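Local coordinates for protein P35 antigen (Borrelia burgdorferi, PDB 4ALY) that is an outer surface lipoprotein of the Lyme disease spirochaete that the bacterium needs to establish infection through a tick bite, at residues A[157-160]-A[161-164]; A[173-176]-A[177-181]; A[245-248]-A[249-253]; A[259-262]-A[263-267]. All blocks are in the same frame, centred on the assembly; numbering follows the deposited sequence.

Interaction 1: residues A[157-160]-A[161-164]; sequences SQDS and NYRG
Asp159 and Tyr162 close a tight turn between two helices: the backbone N of Tyr162 donates to the carbonyl O of Asp159 at 2.8 Å, while Ser160 and Asn161 at the corners keep helix-like backbone angles. The side chain of Asp159 joins in as an Asx turn, its OD1 accepting from Asn161 N at 3.0 Å on the anti side of the carboxylate. With CG anti to the backbone N (chi1 -174°), this carboxylate also meets the Tyr162 ring: OD1 stands over one face, while OD2 comes to 3.3 Å from Tyr162 CE2 at the rim, the two planes being 45° apart. Arg163 reaches back across the turn, and its NE and NH2 both donate to Ser157 O, at 2.8 and 2.7 Å. That oxygen sits nearly in the guanidinium plane, which fixes the rotation of the group. A water spans Ser160 O and Gly164 N. Ser157 OG bonds to Glu108 O of helix 106-110, and Tyr162 OH to Ser242 OG of helix 241-250, so the link from helix 143-157 to helix 163-189 is held from two neighbouring helices.

Interaction 2: residues A[173-176]-A[177-181]; sequences RGFS and IQLAM
Ile177 lies one turn beyond Arg173, and Ile177 N donates to the carbonyl O of Arg173 at 3.3 Å. Its CG1 branch, anti to the carbonyl carbon (chi1 -62°), runs back along the helix so that CD1 rests 4.0 Å from Arg173 CG, the two side chains following the same direction down one flank. Gln178 N gives only a weak bond of 3.4 Å to Gly174 O, in keeping with a helix that widens into a pi-type turn at 173-175. At Leu179 the ladder tightens, with N 2.9 Å from Phe175 O. Leu179 CB stands over one face of the Phe175 ring, offset toward the rim, and its CD2 comes within 3.8 Å of CE2 of the same ring. Ala180 N then reaches Ser176 O at 3.0 Å, and Ala180 CB lies 3.5 Å from Ser176 O. Ser176 OG turns back to the backbone, bonding Ile171 O. This buried part of helix 163-189 is wrapped on several sides: Phe175 and Leu179 pack on Met134 of helix 129-137, Ile177 on Leu216 of helix 200-233, and Ser176 and Ala180 on Ile264 of helix 254-275.

Interaction 3: residues A[245-248]-A[249-253]; sequences NDTL and RSKNS. With SO4 (sulfate ion), chain C.
Asn252 folds back on Leu248 just past the last turn of helix 241-250. Its CB lies 3.7 Å from Leu248 O. From there CG is set beside the backbone N, anti to the carbonyl carbon (chi1 -63°), which turns the amide back toward the helix end and lets ND2 reach that oxygen. Beyond CG the amide divides its work. ND2 donates to Leu248 O at 2.9 Å with an N-H...O angle of 162°, the oxygen lying close to the amide plane, and the same nitrogen brushes Leu248 CD1. OD1 points to another helix and accepts from Arg173 NH2, so both ends of this buried amide have a partner. Lys251 N adds a weak bond to Leu248 O.

Around this centre the other side chains also serve the helix end. Ser250 OG, set between its own backbone N and carbonyl carbon (chi1 58°), bonds to Thr247 O at 2.7 Å. Arg249 bends so that NE donates to Asn252 O at 3.0 Å, which ties the chain leaving the helix back to its last turn. A sulfate, probably from the crystallisation liquor, accepts through O4 from Asn245 ND2 at 3.1 Å; its contact with Arg249 NH1 is too short to be trusted. The side chain of Leu248 packs on Leu153 and Leu156 of helix 143-157, and Lys251 forms a salt bridge with Glu230 of helix 200-233. The whole is a short link between two helices, in which side chains bond to the last carbonyls of the first and Ser253 is the N-cap of the second, helix 254-275.

Interaction 4: residues A[259-262]-A[263-267]; sequences NIHD and IILDL
Ile260 and Ile264, one turn apart, form the packed edge of this part of helix 254-275. Their branches run alongside each other, with Ile260 CG2 3.7 Å from Ile264 CD1. In Ile264 the longer branch is anti to the carbonyl carbon (chi1 -78°), which carries CD1 back toward the preceding turn, 3.5 Å from Ile260 O. That oxygen also accepts from Ile264 N at 3.1 Å, in an almost straight bond. Both isoleucines are turned to helix 163-189, Ile260 against Arg173 and Ile264 against Ser176, Ile177 and Ala180.

The other flanks are looser and belong to the surface. There His261 and Leu265 barely meet, NE2 of the imidazole and CD2 of the leucine being 4.3 Å apart, and what joins the two residues is chiefly the backbone bond of 3.2 Å from Leu265 N to His261 O. Asp262 and Asp266 are tied by a similar bond, 2.9 Å from Asp266 N to Asp262 O. The carboxylate of Asp266 sits close to that same oxygen, OD2 at 3.2 Å, an approach of two acceptors and not an attraction. The two carboxylates keep 6.1 Å between their OD2 atoms; their like charges may slightly disfavour full ionisation of both, though the surface position should soften the effect. The surface side is mixed, carrying Ile263 and Leu265 beside His261, Asp262 and Asp266, whereas the isoleucines spaced four apart make a ridge against helix 163-189, as expected of a helix on the outside of a helical bundle.

How the interactions relate
In chain order the four contacts run 1 to 4, all in one all-helical protein. Interaction 1 is the turn that leads into helix 163-189; interaction 2 lies near the middle of that helix, with centres 22 Å apart. Interactions 3 and 4 belong to the consecutive helices 241-250 and 254-275, which run beside it. Tyr162 of interaction 1 packs on Asn245 of interaction 3, Arg173 of interaction 2 meets the side-chain amide of Asn252 in interaction 3, and interactions 2 and 4 share an apolar interface, their centres 10 Å apart. Helix 163-189 is thereby joined at successive levels to the C-terminal helices, from the peripheral turn at 157-164 to the buried middle of the bundle.

Interaction 1: residues A[157-160]-A[161-164]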
ATOM      1  N   SER A 157      -1.073  -7.217 -17.895  1.00 16.38           N
ATOM      2  CA  SER A 157      -1.898  -8.278 -17.341  1.00 16.00           C
ATOM      3  C   SER A 157      -2.582  -9.123 -18.463  1.00 16.37           C
ATOM      4  O   SER A 157      -2.908 -10.309 -18.289  1.00 14.79           O
ATOM      5  CB  SER A 157      -2.900  -7.674 -16.356  1.00 16.69           C
ATOM      6  OG  SER A 157      -3.697  -8.677 -15.700  1.00 18.00           O
ATOM      7  N   GLN A 158      -2.762  -8.520 -19.641  1.00 18.48           N
ATOM      8  CA  GLN A 158      -3.245  -9.253 -20.830  1.00 18.68           C
ATOM      9  C   GLN A 158      -2.289 -10.389 -21.311  1.00 19.31           C
ATOM     10  O   GLN A 158      -2.615 -11.189 -22.212  1.00 19.07           O
ATOM     11  CB  GLN A 158      -3.545  -8.240 -21.944  1.00 20.45           C
ATOM     12  CG  GLN A 158      -4.816  -7.430 -21.677  1.00 23.61           C
ATOM     13  CD  GLN A 158      -5.180  -6.451 -22.772  1.00 25.45           C
ATOM     14  OE1 GLN A 158      -4.576  -5.390 -22.912  1.00 30.89           O
ATOM     15  NE2 GLN A 158      -6.191  -6.780 -23.524  1.00 26.82           N
ATOM     16  N   ASP A 159      -1.102 -10.446 -20.719  1.00 18.79           N
ATOM     17  CA  ASP A 159      -0.144 -11.454 -21.056  1.00 19.55           C
ATOM     18  C   ASP A 159       0.130 -12.241 -19.788  1.00 19.08           C
ATOM     19  O   ASP A 159       0.673 -11.689 -18.825  1.00 20.31           O
ATOM     20  CB  ASP A 159       1.140 -10.786 -21.587  1.00 19.45           C
ATOM     21  CG  ASP A 159       2.191 -11.798 -22.130  1.00 21.63           C
ATOM     22  OD1 ASP A 159       2.332 -12.917 -21.636  1.00 23.27           O
ATOM     23  OD2 ASP A 159       2.953 -11.441 -23.035  1.00 26.59           O
ATOM     24  N   SER A 160      -0.222 -13.521 -19.804  1.00 19.07           N
ATOM     25  CA  SER A 160      -0.106 -14.401 -18.629  1.00 19.79           C
ATOM     26  C   SER A 160       1.284 -14.564 -18.161  1.00 19.85           C
ATOM     27  O   SER A 160       1.435 -14.908 -16.993  1.00 19.85           O
ATOM     28  CB  SER A 160      -0.553 -15.851 -18.927  1.00 21.69           C
ATOM     29  OG  SER A 160      -1.491 -15.869 -19.979  1.00 26.92           O
ATOM     30  N   ASN A 161       2.320 -14.414 -19.018  1.00 19.26           N
ATOM     31  CA  ASN A 161       3.682 -14.389 -18.431  1.00 21.02           C
ATOM     32  C   ASN A 161       3.970 -13.164 -17.644  1.00 21.45           C
ATOM     33  O   ASN A 161       4.882 -13.182 -16.808  1.00 21.95           O
ATOM     34  CB  ASN A 161       4.782 -14.458 -19.457  1.00 25.55           C
ATOM     35  CG  ASN A 161       4.714 -15.688 -20.174  1.00 27.27           C
ATOM     36  OD1 ASN A 161       4.102 -15.740 -21.260  1.00 28.29           O
ATOM     37  ND2 ASN A 161       5.120 -16.761 -19.491  1.00 27.48           N
ATOM     38  N   TYR A 162       3.250 -12.073 -17.919  1.00 20.44           N
ATOM     39  CA  TYR A 162       3.564 -10.826 -17.158  1.00 20.27           C
ATOM     40  C   TYR A 162       2.545 -10.508 -16.064  1.00 18.98           C
ATOM     41  O   TYR A 162       2.732  -9.592 -15.310  1.00 19.15           O
ATOM     42  CB  TYR A 162       3.704  -9.680 -18.121  1.00 17.84           C
ATOM     43  CG  TYR A 162       4.707  -9.969 -19.185  1.00 18.32           C
ATOM     44  CD1 TYR A 162       5.911 -10.635 -18.883  1.00 19.05           C
ATOM     45  CD2 TYR A 162       4.467  -9.616 -20.490  1.00 17.88           C
ATOM     46  CE1 TYR A 162       6.835 -10.884 -19.861  1.00 17.66           C
ATOM     47  CE2 TYR A 162       5.363  -9.896 -21.484  1.00 17.11           C
ATOM     48  CZ  TYR A 162       6.547 -10.511 -21.154  1.00 18.36           C
ATOM     49  OH  TYR A 162       7.479 -10.722 -22.150  1.00 20.39           O
ATOM     50  N   ARG A 163       1.478 -11.283 -15.977  1.00 18.24           N
ATOM     51  CA  ARG A 163       0.400 -10.972 -15.026  1.00 18.35           C
ATOM     52  C   ARG A 163       0.856 -11.133 -13.576  1.00 19.47           C
ATOM     53  O   ARG A 163       0.417 -10.370 -12.686  1.00 20.30           O
ATOM     54  CB  ARG A 163      -0.812 -11.849 -15.303  1.00 17.64           C
ATOM     55  CG  ARG A 163      -1.919 -11.796 -14.268  1.00 16.95           C
ATOM     56  CD  ARG A 163      -3.201 -12.367 -14.801  1.00 15.80           C
ATOM     57  NE  ARG A 163      -3.463 -12.027 -16.200  1.00 17.30           N
ATOM     58  CZ  ARG A 163      -4.133 -12.853 -17.034  1.00 17.92           C
ATOM     59  NH1 ARG A 163      -4.589 -14.009 -16.602  1.00 18.06           N
ATOM     60  NH2 ARG A 163      -4.360 -12.546 -18.285  1.00 17.42           N
ATOM     61  N   GLY A 164       1.775 -12.069 -13.325  1.00 19.90           N
ATOM     62  CA  GLY A 164       2.259 -12.317 -11.951  1.00 17.46           C
ATOM     63  C   GLY A 164       2.882 -11.068 -11.375  1.00 18.49           C
ATOM     64  O   GLY A 164       2.579 -10.654 -10.222  1.00 20.61           O
TER
HETATM   65  O   HOH W   1       2.872 -14.173 -14.935  1.00 11.32           O

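Interaction 2: residues A[173-176]-A[177-181]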
ATOM      1  N   ARG A 173       3.360  -5.032  -2.937  1.00 21.44           N
ATOM      2  CA  ARG A 173       3.895  -3.711  -2.712  1.00 19.97           C
ATOM      3  C   ARG A 173       2.819  -2.674  -2.256  1.00 19.79           C
ATOM      4  O   ARG A 173       2.785  -2.333  -1.079  1.00 21.25           O
ATOM      5  CB  ARG A 173       4.903  -3.194  -3.805  1.00 17.50           C
ATOM      6  CG  ARG A 173       5.218  -1.723  -3.605  1.00 17.52           C
ATOM      7  CD  ARG A 173       6.635  -1.129  -3.697  1.00 18.55           C
ATOM      8  NE  ARG A 173       7.081  -0.952  -5.056  1.00 18.81           N
ATOM      9  CZ  ARG A 173       7.829   0.058  -5.501  1.00 19.73           C
ATOM     10  NH1 ARG A 173       8.221   1.057  -4.720  1.00 19.52           N
ATOM     11  NH2 ARG A 173       8.183   0.056  -6.779  1.00 19.45           N
ATOM     12  N   GLY A 174       1.953  -2.179  -3.144  1.00 18.46           N
ATOM     13  CA  GLY A 174       1.097  -1.027  -2.804  1.00 17.46           C
ATOM     14  C   GLY A 174       0.064  -1.352  -1.753  1.00 18.56           C
ATOM     15  O   GLY A 174      -0.014  -0.651  -0.693  1.00 18.71           O
ATOM     16  N   PHE A 175      -0.693  -2.437  -1.981  1.00 17.47           N
ATOM     17  CA  PHE A 175      -1.649  -2.867  -0.955  1.00 17.68           C
ATOM     18  C   PHE A 175      -0.907  -3.077   0.382  1.00 19.89           C
ATOM     19  O   PHE A 175      -1.364  -2.572   1.432  1.00 22.22           O
ATOM     20  CB  PHE A 175      -2.445  -4.086  -1.374  1.00 16.45           C
ATOM     21  CG  PHE A 175      -3.147  -4.762  -0.241  1.00 17.14           C
ATOM     22  CD1 PHE A 175      -4.422  -4.347   0.160  1.00 16.83           C
ATOM     23  CD2 PHE A 175      -2.547  -5.812   0.427  1.00 16.51           C
ATOM     24  CE1 PHE A 175      -5.058  -4.982   1.206  1.00 16.55           C
ATOM     25  CE2 PHE A 175      -3.160  -6.444   1.503  1.00 16.46           C
ATOM     26  CZ  PHE A 175      -4.420  -6.029   1.898  1.00 16.66           C
ATOM     27  N   SER A 176       0.254  -3.745   0.375  1.00 18.72           N
ATOM     28  CA  SER A 176       0.780  -4.240   1.688  1.00 17.81           C
ATOM     29  C   SER A 176       1.200  -3.093   2.592  1.00 16.92           C
ATOM     30  O   SER A 176       1.052  -3.171   3.786  1.00 17.02           O
ATOM     31  CB  SER A 176       1.950  -5.197   1.456  1.00 17.92           C
ATOM     32  OG  SER A 176       1.462  -6.383   0.906  1.00 19.42           O
ATOM     33  N   ILE A 177       1.761  -2.038   1.993  1.00 17.85           N
ATOM     34  CA  ILE A 177       2.271  -0.845   2.700  1.00 17.59           C
ATOM     35  C   ILE A 177       1.119  -0.046   3.360  1.00 19.31           C
ATOM     36  O   ILE A 177       1.219   0.395   4.531  1.00 19.60           O
ATOM     37  CB  ILE A 177       2.958   0.087   1.712  1.00 17.23           C
ATOM     38  CG1 ILE A 177       4.184  -0.603   1.054  1.00 16.70           C
ATOM     39  CG2 ILE A 177       3.293   1.411   2.405  1.00 17.20           C
ATOM     40  CD1 ILE A 177       4.754   0.197  -0.100  1.00 15.02           C
ATOM     41  N   GLN A 178       0.047   0.165   2.577  1.00 18.66           N
ATOM     42  CA  GLN A 178      -1.160   0.802   3.050  1.00 19.54           C
ATOM     43  C   GLN A 178      -1.820  -0.011   4.191  1.00 20.09           C
ATOM     44  O   GLN A 178      -2.028   0.542   5.268  1.00 21.45           O
ATOM     45  CB  GLN A 178      -2.129   1.057   1.884  1.00 18.77           C
ATOM     46  CG  GLN A 178      -3.267   1.942   2.267  1.00 17.14           C
ATOM     47  CD  GLN A 178      -2.785   3.325   2.731  1.00 18.88           C
ATOM     48  OE1 GLN A 178      -1.856   3.925   2.146  1.00 16.48           O
ATOM     49  NE2 GLN A 178      -3.410   3.830   3.806  1.00 19.21           N
ATOM     50  N   LEU A 179      -2.086  -1.310   3.983  1.00 20.19           N
ATOM     51  CA  LEU A 179      -2.538  -2.201   5.070  1.00 20.46           C
ATOM     52  C   LEU A 179      -1.674  -2.055   6.323  1.00 22.52           C
ATOM     53  O   LEU A 179      -2.202  -1.929   7.448  1.00 21.87           O
ATOM     54  CB  LEU A 179      -2.522  -3.672   4.627  1.00 20.41           C
ATOM     55  CG  LEU A 179      -2.753  -4.704   5.744  1.00 21.98           C
ATOM     56  CD1 LEU A 179      -4.143  -4.581   6.393  1.00 21.35           C
ATOM     57  CD2 LEU A 179      -2.580  -6.126   5.223  1.00 22.20           C
ATOM     58  N   ALA A 180      -0.344  -2.067   6.145  1.00 22.76           N
ATOM     59  CA  ALA A 180       0.533  -1.922   7.317  1.00 25.33           C
ATOM     60  C   ALA A 180       0.231  -0.601   8.042  1.00 28.27           C
ATOM     61  O   ALA A 180       0.112  -0.604   9.275  1.00 29.25           O
ATOM     62  CB  ALA A 180       2.002  -1.995   6.944  1.00 25.37           C
ATOM     63  N   MET A 181       0.100   0.512   7.308  1.00 25.87           N
ATOM     64  CA  MET A 181      -0.175   1.791   7.981  1.00 26.53           C
ATOM     65  C   MET A 181      -1.461   1.766   8.818  1.00 28.58           C
ATOM     66  O   MET A 181      -1.546   2.414   9.880  1.00 25.57           O
ATOM     67  CB  MET A 181      -0.226   2.952   6.990  1.00 25.53           C
ATOM     68  CG  MET A 181       1.085   3.206   6.254  1.00 26.97           C
ATOM     69  SD  MET A 181       0.864   4.253   4.800  1.00 28.77           S
ATOM     70  CE  MET A 181       0.845   5.872   5.549  1.00 26.37           C
TER

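Interaction 3: residues A[245-248]-A[249-253]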
ATOM      1  N   ASN A 245       7.107  -4.836 -19.718  1.00 17.85           N
ATOM      2  CA  ASN A 245       7.471  -5.718 -18.616  1.00 19.24           C
ATOM      3  C   ASN A 245       8.859  -5.417 -17.990  1.00 20.29           C
ATOM      4  O   ASN A 245       8.982  -5.356 -16.770  1.00 22.08           O
ATOM      5  CB  ASN A 245       7.401  -7.189 -19.045  1.00 19.94           C
ATOM      6  CG  ASN A 245       7.774  -8.117 -17.916  1.00 20.29           C
ATOM      7  OD1 ASN A 245       7.050  -8.209 -16.932  1.00 18.30           O
ATOM      8  ND2 ASN A 245       8.944  -8.786 -18.038  1.00 20.65           N
ATOM      9  N   ASP A 246       9.890  -5.200 -18.795  1.00 21.11           N
ATOM     10  CA  ASP A 246      11.197  -4.866 -18.221  1.00 24.32           C
ATOM     11  C   ASP A 246      11.208  -3.590 -17.459  1.00 23.66           C
ATOM     12  O   ASP A 246      11.914  -3.482 -16.452  1.00 25.92           O
ATOM     13  CB  ASP A 246      12.301  -4.785 -19.269  1.00 26.83           C
ATOM     14  CG  ASP A 246      12.534  -6.119 -19.946  1.00 31.21           C
ATOM     15  OD1 ASP A 246      12.318  -7.187 -19.283  1.00 26.88           O
ATOM     16  OD2 ASP A 246      12.882  -6.079 -21.152  1.00 34.21           O
ATOM     17  N   THR A 247      10.466  -2.602 -17.919  1.00 22.59           N
ATOM     18  CA  THR A 247      10.475  -1.390 -17.139  1.00 22.92           C
ATOM     19  C   THR A 247       9.762  -1.445 -15.806  1.00 21.91           C
ATOM     20  O   THR A 247      10.279  -0.923 -14.828  1.00 25.85           O
ATOM     21  CB  THR A 247      10.306  -0.107 -17.950  1.00 23.35           C
ATOM     22  OG1 THR A 247       9.402   0.773 -17.280  1.00 24.32           O
ATOM     23  CG2 THR A 247       9.935  -0.387 -19.311  1.00 20.27           C
ATOM     24  N   LEU A 248       8.656  -2.166 -15.728  1.00 20.93           N
ATOM     25  CA  LEU A 248       8.041  -2.460 -14.434  1.00 19.53           C
ATOM     26  C   LEU A 248       8.999  -3.190 -13.453  1.00 20.39           C
ATOM     27  O   LEU A 248       9.084  -2.820 -12.266  1.00 21.84           O
ATOM     28  CB  LEU A 248       6.736  -3.256 -14.646  1.00 17.62           C
ATOM     29  CG  LEU A 248       5.906  -3.575 -13.341  1.00 17.80           C
ATOM     30  CD1 LEU A 248       5.613  -2.264 -12.558  1.00 15.93           C
ATOM     31  CD2 LEU A 248       4.656  -4.438 -13.547  1.00 14.40           C
ATOM     32  N   ARG A 249       9.677  -4.237 -13.945  1.00 22.06           N
ATOM     33  CA  ARG A 249      10.709  -5.037 -13.246  1.00 23.51           C
ATOM     34  C   ARG A 249      11.847  -4.172 -12.712  1.00 24.73           C
ATOM     35  O   ARG A 249      12.310  -4.370 -11.615  1.00 27.84           O
ATOM     36  CB  ARG A 249      11.338  -5.994 -14.265  1.00 26.61           C
ATOM     37  CG  ARG A 249      11.865  -7.364 -13.816  1.00 25.28           C
ATOM     38  CD  ARG A 249      12.275  -7.465 -12.377  1.00 24.39           C
ATOM     39  NE  ARG A 249      11.372  -8.186 -11.435  1.00 27.88           N
ATOM     40  CZ  ARG A 249      10.584  -9.224 -11.696  1.00 25.93           C
ATOM     41  NH1 ARG A 249      10.505  -9.728 -12.899  1.00 30.29           N
ATOM     42  NH2 ARG A 249       9.873  -9.767 -10.743  1.00 26.13           N
ATOM     43  N   SER A 250      12.292  -3.180 -13.455  1.00 23.63           N
ATOM     44  CA  SER A 250      13.425  -2.415 -12.965  1.00 25.67           C
ATOM     45  C   SER A 250      13.206  -1.733 -11.598  1.00 27.32           C
ATOM     46  O   SER A 250      14.162  -1.513 -10.829  1.00 27.96           O
ATOM     47  CB  SER A 250      13.928  -1.436 -14.056  1.00 24.90           C
ATOM     48  OG  SER A 250      12.910  -0.567 -14.464  1.00 25.32           O
ATOM     49  N   LYS A 251      11.947  -1.417 -11.284  1.00 30.23           N
ATOM     50  CA  LYS A 251      11.588  -0.759 -10.022  1.00 27.09           C
ATOM     51  C   LYS A 251      11.041  -1.770  -9.040  1.00 26.15           C
ATOM     52  O   LYS A 251      10.647  -1.427  -7.914  1.00 27.93           O
ATOM     53  CB  LYS A 251      10.541   0.331 -10.275  1.00 30.09           C
ATOM     54  CG  LYS A 251      10.988   1.351 -11.305  1.00 35.77           C
ATOM     55  CD  LYS A 251       9.859   1.625 -12.295  1.00 48.96           C
ATOM     56  CE  LYS A 251      10.238   2.644 -13.378  1.00 51.04           C
ATOM     57  NZ  LYS A 251      11.105   3.761 -12.898  1.00 47.61           N
ATOM     58  N   ASN A 252      10.964  -3.022  -9.449  1.00 21.53           N
ATOM     59  CA  ASN A 252      10.383  -3.989  -8.554  1.00 22.21           C
ATOM     60  C   ASN A 252      11.178  -5.292  -8.687  1.00 23.87           C
ATOM     61  O   ASN A 252      10.702  -6.230  -9.319  1.00 20.56           O
ATOM     62  CB  ASN A 252       8.882  -4.209  -8.891  1.00 19.87           C
ATOM     63  CG  ASN A 252       8.022  -2.941  -8.705  1.00 17.56           C
ATOM     64  OD1 ASN A 252       7.653  -2.591  -7.583  1.00 18.25           O
ATOM     65  ND2 ASN A 252       7.691  -2.271  -9.797  1.00 15.67           N
ATOM     66  N   SER A 253      12.396  -5.351  -8.119  1.00 27.51           N
ATOM     67  CA  SER A 253      13.242  -6.569  -8.293  1.00 29.35           C
ATOM     68  C   SER A 253      12.699  -7.551  -7.313  1.00 28.12           C
ATOM     69  O   SER A 253      11.909  -7.159  -6.475  1.00 31.36           O
ATOM     70  CB  SER A 253      14.749  -6.315  -8.105  1.00 29.30           C
ATOM     71  OG  SER A 253      15.061  -6.032  -6.767  1.00 35.05           O
TER
HETATM   72  S   SO4 C1303      10.497 -11.235 -15.315  1.00 25.68           S
HETATM   73  O1  SO4 C1303       9.499 -11.458 -14.262  1.00 28.20           O
HETATM   74  O2  SO4 C1303      11.502 -12.231 -14.992  1.00 25.41           O
HETATM   75  O3  SO4 C1303      11.138  -9.897 -15.333  1.00 24.10           O
HETATM   76  O4  SO4 C1303       9.779 -11.454 -16.614  1.00 28.04           O

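Interaction 4: residues A[259-262]-A[263-267]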
ATOM      1  N   ASN A 259      12.563  -7.609   0.530  1.00 28.92           N
ATOM      2  CA  ASN A 259      12.908  -6.541   1.477  1.00 32.76           C
ATOM      3  C   ASN A 259      11.675  -5.797   2.033  1.00 35.46           C
ATOM      4  O   ASN A 259      11.470  -5.702   3.270  1.00 32.81           O
ATOM      5  CB  ASN A 259      13.974  -5.619   0.872  1.00 38.08           C
ATOM      6  CG  ASN A 259      15.289  -6.391   0.495  1.00 47.28           C
ATOM      7  OD1 ASN A 259      15.551  -7.546   0.960  1.00 45.49           O
ATOM      8  ND2 ASN A 259      16.113  -5.763  -0.357  1.00 38.33           N
ATOM      9  N   ILE A 260      10.829  -5.326   1.113  1.00 37.34           N
ATOM     10  CA  ILE A 260       9.559  -4.677   1.463  1.00 31.97           C
ATOM     11  C   ILE A 260       8.739  -5.552   2.388  1.00 28.93           C
ATOM     12  O   ILE A 260       8.316  -5.107   3.442  1.00 30.28           O
ATOM     13  CB  ILE A 260       8.754  -4.283   0.204  1.00 31.46           C
ATOM     14  CG1 ILE A 260       9.492  -3.193  -0.546  1.00 27.73           C
ATOM     15  CG2 ILE A 260       7.358  -3.766   0.566  1.00 31.73           C
ATOM     16  CD1 ILE A 260       8.983  -2.968  -1.961  1.00 27.29           C
ATOM     17  N   HIS A 261       8.538  -6.795   2.002  1.00 25.58           N
ATOM     18  CA  HIS A 261       7.875  -7.776   2.878  1.00 27.47           C
ATOM     19  C   HIS A 261       8.469  -7.903   4.291  1.00 29.44           C
ATOM     20  O   HIS A 261       7.720  -8.019   5.296  1.00 31.91           O
ATOM     21  CB  HIS A 261       7.906  -9.152   2.203  1.00 27.35           C
ATOM     22  CG  HIS A 261       7.424 -10.244   3.084  1.00 32.57           C
ATOM     23  ND1 HIS A 261       6.101 -10.406   3.390  1.00 34.49           N
ATOM     24  CD2 HIS A 261       8.124 -11.200   3.822  1.00 32.97           C
ATOM     25  CE1 HIS A 261       5.966 -11.445   4.231  1.00 33.28           C
ATOM     26  NE2 HIS A 261       7.212 -11.922   4.505  1.00 33.21           N
ATOM     27  N   ASP A 262       9.808  -7.940   4.377  1.00 26.74           N
ATOM     28  CA  ASP A 262      10.530  -8.093   5.642  1.00 26.86           C
ATOM     29  C   ASP A 262      10.312  -6.922   6.551  1.00 26.47           C
ATOM     30  O   ASP A 262       9.973  -7.127   7.699  1.00 24.42           O
ATOM     31  CB  ASP A 262      12.040  -8.245   5.429  1.00 27.16           C
ATOM     32  CG  ASP A 262      12.426  -9.609   4.845  1.00 29.63           C
ATOM     33  OD1 ASP A 262      11.614 -10.579   4.864  1.00 25.04           O
ATOM     34  OD2 ASP A 262      13.578  -9.681   4.362  1.00 31.36           O
ATOM     35  N   ILE A 263      10.491  -5.706   6.004  1.00 27.88           N
ATOM     36  CA  ILE A 263      10.351  -4.444   6.720  1.00 29.15           C
ATOM     37  C   ILE A 263       8.935  -4.204   7.245  1.00 31.20           C
ATOM     38  O   ILE A 263       8.767  -3.831   8.417  1.00 31.32           O
ATOM     39  CB  ILE A 263      10.794  -3.268   5.857  1.00 33.16           C
ATOM     40  CG1 ILE A 263      12.105  -3.622   5.180  1.00 37.96           C
ATOM     41  CG2 ILE A 263      10.946  -2.001   6.700  1.00 36.67           C
ATOM     42  CD1 ILE A 263      12.825  -2.459   4.514  1.00 46.89           C
ATOM     43  N   ILE A 264       7.924  -4.465   6.409  1.00 28.84           N
ATOM     44  CA  ILE A 264       6.544  -4.395   6.866  1.00 29.61           C
ATOM     45  C   ILE A 264       6.249  -5.316   8.058  1.00 29.99           C
ATOM     46  O   ILE A 264       5.664  -4.872   9.075  1.00 29.53           O
ATOM     47  CB  ILE A 264       5.538  -4.692   5.747  1.00 28.92           C
ATOM     48  CG1 ILE A 264       5.393  -3.467   4.850  1.00 28.75           C
ATOM     49  CG2 ILE A 264       4.190  -5.034   6.365  1.00 27.16           C
ATOM     50  CD1 ILE A 264       5.029  -3.793   3.418  1.00 29.65           C
ATOM     51  N   LEU A 265       6.632  -6.584   7.937  1.00 30.14           N
ATOM     52  CA  LEU A 265       6.438  -7.564   9.038  1.00 32.47           C
ATOM     53  C   LEU A 265       7.213  -7.120  10.276  1.00 31.24           C
ATOM     54  O   LEU A 265       6.699  -7.175  11.373  1.00 29.47           O
ATOM     55  CB  LEU A 265       6.902  -8.949   8.596  1.00 33.83           C
ATOM     56  CG  LEU A 265       6.691 -10.170   9.482  1.00 42.43           C
ATOM     57  CD1 LEU A 265       5.212 -10.272   9.894  1.00 42.03           C
ATOM     58  CD2 LEU A 265       7.185 -11.459   8.776  1.00 36.15           C
ATOM     59  N   ASP A 266       8.436  -6.629  10.093  1.00 31.31           N
ATOM     60  CA  ASP A 266       9.202  -6.092  11.219  1.00 32.30           C
ATOM     61  C   ASP A 266       8.485  -4.936  11.915  1.00 30.22           C
ATOM     62  O   ASP A 266       8.597  -4.781  13.115  1.00 33.87           O
ATOM     63  CB  ASP A 266      10.633  -5.693  10.811  1.00 31.61           C
ATOM     64  CG  ASP A 266      11.495  -6.912  10.355  1.00 32.54           C
ATOM     65  OD1 ASP A 266      11.180  -8.054  10.730  1.00 33.50           O
ATOM     66  OD2 ASP A 266      12.481  -6.730   9.597  1.00 33.67           O
ATOM     67  N   LEU A 267       7.758  -4.133  11.159  1.00 28.46           N
ATOM     68  CA  LEU A 267       7.091  -2.957  11.692  1.00 28.88           C
ATOM     69  C   LEU A 267       5.768  -3.298  12.386  1.00 30.62           C
ATOM     70  O   LEU A 267       5.423  -2.716  13.436  1.00 33.81           O
ATOM     71  CB  LEU A 267       6.860  -1.962  10.574  1.00 29.76           C
ATOM     72  CG  LEU A 267       8.116  -1.276  10.048  1.00 31.30           C
ATOM     73  CD1 LEU A 267       7.698  -0.459   8.850  1.00 32.56           C
ATOM     74  CD2 LEU A 267       8.817  -0.352  11.040  1.00 29.29           C
TER